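CalS13 (PDB 4ZAS) probably catalyses a pyridoxal-phosphate-dependent transamination of a sugar nucleotide, and binds dTDP-4-keto-6-deoxyglucose. Local coordinates at residues 46-51 / 274-279; 301-306 / 323-328. All blocks are in the same frame, centred on the assembly; numbering follows the deposited sequence.

Contact 1 of 2, residues 46-51 / 274-279; sequences SAVLSS and NEIGGA
The carbonyl oxygen of Val48 takes two bonds from Ser51, one from the hydroxyl and one from the amide. Val48 O to Ser51 OG is 2.7 Å, and the hydroxyl sits 25° off the carbonyl plane. The Ser51 amide comes from the same face. This double grip helps to hold the turn after Val48; the Ser51 hydroxyl also bonds Arg53 N. The Val48 side chain points toward residues 274-279 and makes an apolar contact there. Both its methyls take part. Val48 CG1 meets Ile276 CG1 at 3.7 Å and also rests on the CB of Glu275. Val48 CG2 lies 3.5 Å from Glu275 O and reaches Ala279 CB at 4.0 Å. A first torsion of 154° turns CG1 away from the backbone N of Val48, which puts the two methyls astride Glu275 CB. With an alanine here both touching methyls are gone, and a gap is likely to open toward Glu275, Ile276 and Ala279. At the next residue, Leu49 CD2 meets Ile276 CD1 at 3.7 Å, and these two side chains cross at about a right angle. Asn274 is the N-cap of helix 275-305: its OD1 accepts from Gly277 N at 2.9 Å with an N-H...O angle of 163°. The carboxylate of Glu275 turns elsewhere, to the amides of Thr59 and Val60 at the start of helix 58-71. Leu49 packs on Val41 of the second subunit, and Ile276 on Ile280 of that subunit. The arrangement is a helix-on-helix contact beside the dimer interface, where Val48 lies near Leu54 and Glu275 near Arg53, two residues that bind dTDP in a crystal structure of this protein, though not in this chain.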
loop_
_atom_site.group_PDB
_atom_site.type_symbol
_atom_site.label_atom_id
_atom_site.label_comp_id
_atom_site.label_asym_id
_atom_site.label_seq_id
_atom_site.Cartn_x
_atom_site.Cartn_y
_atom_site.Cartn_z
ATOM N N SER A 46 -15.549 10.417 -12.749
ATOM C CA SER A 46 -15.378 10.718 -14.154
ATOM C C SER A 46 -14.560 11.980 -14.340
ATOM O O SER A 46 -13.734 12.043 -15.237
ATOM C CB SER A 46 -16.743 10.863 -14.825
ATOM O OG SER A 46 -16.606 11.093 -16.205
ATOM N N ALA A 47 -14.754 12.963 -13.466
ATOM C CA ALA A 47 -14.010 14.229 -13.539
ATOM C C ALA A 47 -12.511 14.036 -13.288
ATOM O O ALA A 47 -11.668 14.625 -13.965
ATOM C CB ALA A 47 -14.577 15.230 -12.554
ATOM N N VAL A 48 -12.205 13.210 -12.302
ATOM C CA VAL A 48 -10.848 12.825 -11.990
ATOM C C VAL A 48 -10.192 12.153 -13.178
ATOM O O VAL A 48 -9.028 12.413 -13.478
ATOM C CB VAL A 48 -10.825 11.887 -10.788
ATOM C CG1 VAL A 48 -9.588 10.991 -10.820
ATOM C CG2 VAL A 48 -10.894 12.684 -9.524
ATOM N N LEU A 49 -10.927 11.248 -13.822
ATOM C CA LEU A 49 -10.393 10.479 -14.945
ATOM C C LEU A 49 -10.108 11.335 -16.164
ATOM O O LEU A 49 -9.221 11.026 -16.953
ATOM C CB LEU A 49 -11.339 9.352 -15.319
ATOM C CG LEU A 49 -11.406 8.385 -14.146
ATOM C CD1 LEU A 49 -12.461 7.330 -14.395
ATOM C CD2 LEU A 49 -10.041 7.795 -13.820
ATOM N N SER A 50 -10.850 12.422 -16.315
ATOM C CA SER A 50 -10.659 13.288 -17.456
ATOM C C SER A 50 -9.640 14.393 -17.159
ATOM O O SER A 50 -9.382 15.254 -18.000
ATOM C CB SER A 50 -11.990 13.906 -17.858
ATOM O OG SER A 50 -12.250 15.045 -17.062
ATOM N N SER A 51 -9.072 14.382 -15.958
ATOM C CA SER A 51 -8.189 15.471 -15.535
ATOM C C SER A 51 -6.720 15.243 -15.891
ATOM O O SER A 51 -5.937 16.188 -15.956
ATOM C CB SER A 51 -8.320 15.699 -14.033
ATOM O OG SER A 51 -7.642 14.687 -13.305
ATOM N N ASN A 274 -5.153 7.918 -3.931
ATOM C CA ASN A 274 -5.183 8.609 -5.215
ATOM C C ASN A 274 -6.471 9.386 -5.433
ATOM O O ASN A 274 -7.400 9.316 -4.616
ATOM C CB ASN A 274 -4.931 7.632 -6.376
ATOM C CG ASN A 274 -6.040 6.605 -6.584
ATOM O OD1 ASN A 274 -7.186 6.737 -6.108
ATOM N ND2 ASN A 274 -5.697 5.565 -7.354
ATOM N N GLU A 275 -6.513 10.144 -6.528
ATOM C CA GLU A 275 -7.620 11.056 -6.773
ATOM C C GLU A 275 -8.950 10.332 -6.893
ATOM O O GLU A 275 -10.002 10.898 -6.603
ATOM C CB GLU A 275 -7.363 11.873 -8.036
ATOM C CG GLU A 275 -6.233 12.849 -7.884
ATOM C CD GLU A 275 -6.626 13.992 -6.998
ATOM O OE1 GLU A 275 -7.196 14.969 -7.522
ATOM O OE2 GLU A 275 -6.365 13.921 -5.779
ATOM N N ILE A 276 -8.903 9.073 -7.295
ATOM C CA ILE A 276 -10.129 8.310 -7.426
ATOM C C ILE A 276 -10.678 7.998 -6.045
ATOM O O ILE A 276 -11.873 8.132 -5.807
ATOM C CB ILE A 276 -9.898 7.054 -8.284
ATOM C CG1 ILE A 276 -9.600 7.490 -9.724
ATOM C CG2 ILE A 276 -11.128 6.175 -8.313
ATOM C CD1 ILE A 276 -8.997 6.438 -10.539
ATOM N N GLY A 277 -9.802 7.631 -5.120
ATOM C CA GLY A 277 -10.217 7.425 -3.743
ATOM C C GLY A 277 -10.797 8.688 -3.134
ATOM O O GLY A 277 -11.870 8.667 -2.541
ATOM N N GLY A 278 -10.094 9.800 -3.299
ATOM C CA GLY A 278 -10.574 11.059 -2.780
ATOM C C GLY A 278 -11.935 11.415 -3.347
ATOM O O GLY A 278 -12.799 11.881 -2.619
ATOM N N ALA A 279 -12.142 11.175 -4.637
ATOM C CA ALA A 279 -13.418 11.510 -5.264
ATOM C C ALA A 279 -14.586 10.705 -4.654
ATOM O O ALA A 279 -15.620 11.274 -4.286
ATOM C CB ALA A 279 -13.338 11.275 -6.756
#

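Contact 2 of 2, residues 301-306 / 323-328; sequences FYDKEL and PAFWMY
The ring of Tyr328 has Tyr302 over one face and the carboxylate of Asp303 at its edge. The contact joins the C-terminal end of the long helix 275-305 to the three-stranded antiparallel sheet 312-313, 328-332 and 379-382, as in the small domain of fold type I pyridoxal phosphate enzymes. Tyr302 CB stands over that face of the ring, 3.8 Å from the centroid of the Tyr328 ring, and makes a CH-pi contact. The ring of Tyr302 turns its own edge to the Tyr328 ring. This is a T-shaped pair with centroids 5.0 Å apart and planes at 72°. The atom that leads is Tyr302 CD2, 3.6 Å from Tyr328 CG. Tyr328 lies on the central strand of that sheet, 328-332. Its CG lies anti to the backbone N, chi1 -170°, and this carries the ring out to the helix. Tyr302 and Tyr328 run past each other in opposite directions. The Tyr302 hydroxyl therefore lies well away from that of Tyr328, and bonds the backbone O of Pro383. Residues of helix 390-401, Val396 and Val397 among them, also pack on Tyr302. Leu306 adds an apolar contact, with its CD1 4.1 Å from Tyr328 CE1. Phe325 comes in more loosely, its CZ 4.3 Å from Asp303 OD2. The polar end of the contact is the Tyr328 hydroxyl, which donates to the carboxylate of Asp303. Arg317 forms a salt bridge to the same oxygen, which would probably favour the ionised carboxylate. The ring and carboxylate planes are 47° apart. The bond from Tyr328 OH to Asp303 OD1 is 2.5 Å long and uses the anti lone pair of OD1, the one away from OD2.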
loop_
_atom_site.group_PDB
_atom_site.type_symbol
_atom_site.label_atom_id
_atom_site.label_comp_id
_atom_site.label_asym_id
_atom_site.label_seq_id
_atom_site.Cartn_x
_atom_site.Cartn_y
_atom_site.Cartn_z
ATOM N N PHE A 301 -32.488 -0.965 18.833
ATOM C CA PHE A 301 -33.568 -1.928 18.703
ATOM C C PHE A 301 -33.168 -3.283 19.297
ATOM O O PHE A 301 -33.898 -3.855 20.108
ATOM C CB PHE A 301 -33.967 -2.077 17.233
ATOM C CG PHE A 301 -35.078 -3.035 17.010
ATOM C CD1 PHE A 301 -36.384 -2.659 17.248
ATOM C CD2 PHE A 301 -34.822 -4.317 16.573
ATOM C CE1 PHE A 301 -37.418 -3.538 17.045
ATOM C CE2 PHE A 301 -35.863 -5.215 16.366
ATOM C CZ PHE A 301 -37.156 -4.818 16.598
ATOM N N TYR A 302 -31.995 -3.771 18.913
ATOM C CA TYR A 302 -31.460 -5.028 19.435
ATOM C C TYR A 302 -31.245 -4.957 20.956
ATOM O O TYR A 302 -31.644 -5.872 21.679
ATOM C CB TYR A 302 -30.125 -5.383 18.750
ATOM C CG TYR A 302 -30.217 -5.872 17.306
ATOM C CD1 TYR A 302 -31.389 -6.437 16.807
ATOM C CD2 TYR A 302 -29.134 -5.747 16.444
ATOM C CE1 TYR A 302 -31.473 -6.876 15.493
ATOM C CE2 TYR A 302 -29.207 -6.184 15.129
ATOM C CZ TYR A 302 -30.382 -6.749 14.661
ATOM O OH TYR A 302 -30.462 -7.182 13.351
ATOM N N ASP A 303 -30.642 -3.866 21.434
ATOM C CA ASP A 303 -30.348 -3.700 22.854
ATOM C C ASP A 303 -31.600 -3.933 23.697
ATOM O O ASP A 303 -31.550 -4.579 24.744
ATOM C CB ASP A 303 -29.793 -2.298 23.138
ATOM C CG ASP A 303 -28.382 -2.093 22.614
ATOM O OD1 ASP A 303 -27.675 -3.084 22.363
ATOM O OD2 ASP A 303 -27.968 -0.922 22.479
ATOM N N LYS A 304 -32.728 -3.427 23.207
ATOM C CA LYS A 304 -34.014 -3.579 23.869
ATOM C C LYS A 304 -34.525 -5.004 23.684
ATOM O O LYS A 304 -34.801 -5.701 24.650
ATOM C CB LYS A 304 -35.009 -2.567 23.291
ATOM C CG LYS A 304 -36.434 -2.599 23.842
ATOM C CD LYS A 304 -36.609 -1.714 25.085
ATOM C CE LYS A 304 -38.078 -1.451 25.374
ATOM N NZ LYS A 304 -38.823 -2.743 25.452
ATOM N N GLU A 305 -34.560 -5.455 22.433
ATOM C CA GLU A 305 -35.219 -6.704 22.055
ATOM C C GLU A 305 -34.422 -7.970 22.378
ATOM O O GLU A 305 -35.005 -9.036 22.544
ATOM C CB GLU A 305 -35.524 -6.691 20.554
ATOM C CG GLU A 305 -36.394 -5.551 20.066
ATOM C CD GLU A 305 -37.849 -5.743 20.349
ATOM O OE1 GLU A 305 -38.284 -6.910 20.461
ATOM O OE2 GLU A 305 -38.564 -4.721 20.450
ATOM N N LEU A 306 -33.097 -7.874 22.439
ATOM C CA LEU A 306 -32.292 -9.057 22.731
ATOM C C LEU A 306 -31.966 -9.193 24.208
ATOM O O LEU A 306 -31.267 -10.124 24.611
ATOM C CB LEU A 306 -30.992 -9.044 21.926
ATOM C CG LEU A 306 -31.233 -9.205 20.437
ATOM C CD1 LEU A 306 -29.938 -9.214 19.649
ATOM C CD2 LEU A 306 -31.977 -10.507 20.238
ATOM N N PRO A 323 -21.493 4.724 20.366
ATOM C CA PRO A 323 -20.898 3.701 19.502
ATOM C C PRO A 323 -21.394 3.762 18.067
ATOM O O PRO A 323 -22.473 4.297 17.807
ATOM C CB PRO A 323 -21.325 2.393 20.166
ATOM C CG PRO A 323 -21.598 2.755 21.563
ATOM C CD PRO A 323 -22.151 4.136 21.543
ATOM N N ALA A 324 -20.596 3.215 17.150
ATOM C CA ALA A 324 -20.917 3.247 15.724
ATOM C C ALA A 324 -21.621 1.983 15.277
ATOM O O ALA A 324 -22.244 1.971 14.219
ATOM C CB ALA A 324 -19.650 3.459 14.884
ATOM N N PHE A 325 -21.470 0.912 16.052
ATOM C CA PHE A 325 -22.128 -0.361 15.766
ATOM C C PHE A 325 -21.972 -0.812 14.316
ATOM O O PHE A 325 -22.961 -1.006 13.615
ATOM C CB PHE A 325 -23.615 -0.276 16.121
ATOM C CG PHE A 325 -23.877 -0.157 17.600
ATOM C CD1 PHE A 325 -23.753 -1.262 18.422
ATOM C CD2 PHE A 325 -24.262 1.049 18.158
ATOM C CE1 PHE A 325 -23.997 -1.166 19.770
ATOM C CE2 PHE A 325 -24.504 1.153 19.506
ATOM C CZ PHE A 325 -24.375 0.043 20.313
ATOM N N TRP A 326 -20.729 -0.973 13.871
ATOM C CA TRP A 326 -20.437 -1.442 12.516
ATOM C C TRP A 326 -21.035 -2.825 12.289
ATOM O O TRP A 326 -21.515 -3.149 11.192
ATOM C CB TRP A 326 -18.929 -1.482 12.273
ATOM C CG TRP A 326 -18.572 -1.808 10.865
ATOM C CD1 TRP A 326 -19.040 -1.192 9.736
ATOM C CD2 TRP A 326 -17.666 -2.822 10.422
ATOM N NE1 TRP A 326 -18.471 -1.756 8.623
ATOM C CE2 TRP A 326 -17.621 -2.759 9.016
ATOM C CE3 TRP A 326 -16.878 -3.769 11.075
ATOM C CZ2 TRP A 326 -16.831 -3.614 8.255
ATOM C CZ3 TRP A 326 -16.084 -4.620 10.311
ATOM C CH2 TRP A 326 -16.072 -4.536 8.923
ATOM N N MET A 327 -20.915 -3.652 13.327
ATOM C CA MET A 327 -21.624 -4.913 13.442
ATOM C C MET A 327 -22.188 -4.956 14.855
ATOM O O MET A 327 -21.796 -4.161 15.686
ATOM C CB MET A 327 -20.691 -6.095 13.162
ATOM C CG MET A 327 -20.237 -6.164 11.722
ATOM S SD MET A 327 -19.067 -7.491 11.369
ATOM C CE MET A 327 -17.676 -6.960 12.325
ATOM N N TYR A 328 -23.125 -5.852 15.132
ATOM C CA TYR A 328 -23.663 -5.966 16.485
ATOM C C TYR A 328 -23.107 -7.226 17.166
ATOM O O TYR A 328 -23.272 -8.336 16.646
ATOM C CB TYR A 328 -25.194 -5.998 16.461
ATOM C CG TYR A 328 -25.820 -5.874 17.829
ATOM C CD1 TYR A 328 -26.026 -6.987 18.619
ATOM C CD2 TYR A 328 -26.177 -4.637 18.335
ATOM C CE1 TYR A 328 -26.583 -6.879 19.870
ATOM C CE2 TYR A 328 -26.729 -4.514 19.588
ATOM C CZ TYR A 328 -26.936 -5.635 20.356
ATOM O OH TYR A 328 -27.507 -5.508 21.605
#

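How the contacts relate
Both contacts are buried and both use helix 275-305, contact 1 at its start and contact 2 at its C-terminal end. They do not touch: their centres are 36 Å apart and their nearest atoms about 17 Å. Contact 1 joins that helix to another helix, with aliphatic side chains and no hydrogen bond between its segments. It lies further from the chain centre, near the second subunit and the dTDP-binding residues. Contact 2 joins the helix to a loop and the strand it leads into, within one chain and away from the annotated sites. Its chemistry is aromatic, with a hydroxyl-carboxylate bond across the segments.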